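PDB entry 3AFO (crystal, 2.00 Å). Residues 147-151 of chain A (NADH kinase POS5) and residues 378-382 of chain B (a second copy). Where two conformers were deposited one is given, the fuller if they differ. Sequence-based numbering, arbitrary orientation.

Chain A 147-151: LGTLG
Chain B 378-382: FRLTK

Neither stretch forms regular helix or strand. In chain A of this NADH kinase, T149(A) and L150(A) are extended (phi/psi -62/138° and -75/142°), following G148(A) at 78/-144°, a positive phi that by itself favours glycine. In chain B, R379(B) is also extended (-67/121°), but L380(B) turns to -107/-12° before T381(B) extends again at -149/149°. The chains come nearest at L150(A) and L380(B), whose CA atoms lie 4.6 Å apart. Here the backbones are joined by one hydrogen bond, from N of L150(A) to O of L380(B), 2.9 Å long and nearly linear at 170°. The same carbonyl oxygen, O of L380(B), also receives a CA-H...O contact from CA of T149(A) at 3.5 Å, with a less direct angle of 139° at the hydrogen.

L150(A) supplies most of the side-chain packing. Its CA-to-CB bond points toward chain B, and its m,t rotamer (chi1 -77°, chi2 178°) carries CD1 along the opposing chain, 3.9 Å from CG of R379(B) and 3.7 Å from C of T381(B). CB of L150(A) lies 3.4 Å from O of R379(B). By contrast, the CA-to-CB bond of L380(B), whose side chain is m,t, points away from chain A, and the closest contacts of this residue are made by its carbonyl oxygen. The CA-to-CB bond of R379(B) points sideways; its side chain is t,t,m through chi3, and its NE is hydrogen-bonded elsewhere in the structure.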

ATOM      1  N   LEU A 147       2.502 -28.900  13.534  1.00 31.37           N
ATOM      2  CA  LEU A 147       1.794 -29.309  14.742  1.00 33.02           C
ATOM      3  C   LEU A 147       1.530 -28.123  15.638  1.00 33.76           C
ATOM      4  O   LEU A 147       2.375 -27.230  15.775  1.00 34.03           O
ATOM      5  CB  LEU A 147       2.583 -30.377  15.504  1.00 33.42           C
ATOM      6  CG  LEU A 147       2.346 -31.791  14.979  1.00 34.02           C
ATOM      7  CD1 LEU A 147       3.657 -32.516  14.787  1.00 35.38           C
ATOM      8  CD2 LEU A 147       1.378 -32.574  15.874  1.00 34.75           C
ATOM      9  N   GLY A 148       0.351 -28.124  16.255  1.00 34.55           N
ATOM     10  CA  GLY A 148      -0.086 -27.006  17.087  1.00 35.19           C
ATOM     11  C   GLY A 148      -0.565 -25.864  16.214  1.00 35.50           C
ATOM     12  O   GLY A 148      -1.153 -26.094  15.152  1.00 35.68           O
ATOM     13  N   THR A 149      -0.304 -24.637  16.659  0.50 35.58           N
ATOM     14  CA  THR A 149      -0.694 -23.442  15.916  0.50 35.65           C
ATOM     15  C   THR A 149       0.005 -23.424  14.560  0.50 35.33           C
ATOM     16  O   THR A 149       1.185 -23.778  14.457  0.50 35.38           O
ATOM     17  CB  THR A 149      -0.344 -22.164  16.692  0.50 35.76           C
ATOM     18  OG1 THR A 149       1.074 -21.957  16.664  0.50 36.47           O
ATOM     19  CG2 THR A 149      -0.816 -22.275  18.135  0.50 35.62           C
ATOM     20  N   LEU A 150      -0.733 -23.040  13.522  1.00 34.97           N
ATOM     21  CA  LEU A 150      -0.191 -23.044  12.161  1.00 34.22           C
ATOM     22  C   LEU A 150       0.773 -21.891  11.891  1.00 33.28           C
ATOM     23  O   LEU A 150       0.594 -20.769  12.383  1.00 32.93           O
ATOM     24  CB  LEU A 150      -1.307 -23.083  11.099  1.00 34.43           C
ATOM     25  CG  LEU A 150      -2.019 -24.419  10.832  1.00 34.99           C
ATOM     26  CD1 LEU A 150      -3.116 -24.247   9.777  1.00 35.04           C
ATOM     27  CD2 LEU A 150      -1.045 -25.542  10.418  1.00 35.88           C
ATOM     28  N   GLY A 151       1.819 -22.212  11.135  1.00 32.02           N
ATOM     29  CA  GLY A 151       2.725 -21.228  10.575  1.00 30.57           C
ATOM     30  C   GLY A 151       2.721 -21.452   9.076  1.00 29.31           C
ATOM     31  O   GLY A 151       1.812 -22.099   8.551  1.00 29.95           O
TER
ATOM     32  N   PHE B 378      -4.486 -14.667   9.445  1.00 30.23           N
ATOM     33  CA  PHE B 378      -3.864 -15.815   8.786  1.00 31.50           C
ATOM     34  C   PHE B 378      -4.407 -17.078   9.479  1.00 32.72           C
ATOM     35  O   PHE B 378      -4.834 -17.002  10.630  1.00 32.79           O
ATOM     36  CB  PHE B 378      -2.333 -15.738   8.872  1.00 31.03           C
ATOM     37  CG  PHE B 378      -1.716 -14.559   8.118  1.00 30.41           C
ATOM     38  CD1 PHE B 378      -2.339 -14.003   6.997  1.00 28.89           C
ATOM     39  CD2 PHE B 378      -0.485 -14.039   8.518  1.00 29.23           C
ATOM     40  CE1 PHE B 378      -1.750 -12.929   6.299  1.00 28.94           C
ATOM     41  CE2 PHE B 378       0.103 -12.966   7.837  1.00 29.29           C
ATOM     42  CZ  PHE B 378      -0.532 -12.411   6.721  1.00 28.57           C
ATOM     43  N   ARG B 379      -4.420 -18.214   8.783  1.00 34.61           N
ATOM     44  CA  ARG B 379      -4.955 -19.465   9.345  1.00 37.00           C
ATOM     45  C   ARG B 379      -4.079 -19.951  10.498  1.00 38.32           C
ATOM     46  O   ARG B 379      -2.881 -20.189  10.322  1.00 38.33           O
ATOM     47  CB  ARG B 379      -5.066 -20.551   8.264  1.00 37.20           C
ATOM     48  CG  ARG B 379      -5.900 -21.769   8.682  1.00 39.01           C
ATOM     49  CD  ARG B 379      -6.159 -22.762   7.535  1.00 42.05           C
ATOM     50  NE  ARG B 379      -6.724 -22.131   6.335  1.00 45.83           N
ATOM     51  CZ  ARG B 379      -7.974 -21.670   6.212  1.00 47.59           C
ATOM     52  NH1 ARG B 379      -8.843 -21.752   7.220  1.00 47.83           N
ATOM     53  NH2 ARG B 379      -8.358 -21.118   5.064  1.00 47.75           N
ATOM     54  N   LEU B 380      -4.677 -20.083  11.679  1.00 40.17           N
ATOM     55  CA  LEU B 380      -3.925 -20.468  12.876  1.00 41.87           C
ATOM     56  C   LEU B 380      -4.214 -21.908  13.299  1.00 43.07           C
ATOM     57  O   LEU B 380      -3.511 -22.464  14.141  1.00 42.93           O
ATOM     58  CB  LEU B 380      -4.172 -19.486  14.034  1.00 41.90           C
ATOM     59  CG  LEU B 380      -3.834 -18.003  13.798  1.00 42.48           C
ATOM     60  CD1 LEU B 380      -4.475 -17.104  14.863  1.00 43.59           C
ATOM     61  CD2 LEU B 380      -2.329 -17.743  13.685  1.00 42.75           C
ATOM     62  N   THR B 381      -5.247 -22.504  12.702  1.00 44.65           N
ATOM     63  CA  THR B 381      -5.554 -23.922  12.913  1.00 46.43           C
ATOM     64  C   THR B 381      -6.208 -24.584  11.695  1.00 47.08           C
ATOM     65  O   THR B 381      -6.913 -23.923  10.922  1.00 47.41           O
ATOM     66  CB  THR B 381      -6.409 -24.156  14.195  1.00 46.55           C
ATOM     67  OG1 THR B 381      -6.834 -25.527  14.244  1.00 48.05           O
ATOM     68  CG2 THR B 381      -7.627 -23.232  14.230  1.00 46.98           C
ATOM     69  N   LYS B 382      -5.944 -25.884  11.534  1.00 48.04           N
ATOM     70  CA  LYS B 382      -6.610 -26.747  10.539  1.00 48.71           C
ATOM     71  C   LYS B 382      -6.393 -26.319   9.087  1.00 48.90           C
ATOM     72  O   LYS B 382      -7.314 -26.370   8.265  1.00 49.25           O
ATOM     73  CB  LYS B 382      -8.110 -26.864  10.842  1.00 48.83           C
ATOM     74  CG  LYS B 382      -8.420 -27.636  12.111  1.00 49.86           C
ATOM     75  CD  LYS B 382      -9.905 -27.605  12.421  1.00 51.13           C
ATOM     76  CE  LYS B 382     -10.307 -28.811  13.254  1.00 51.91           C
ATOM     77  NZ  LYS B 382     -10.139 -30.073  12.482  1.00 51.82           N
TER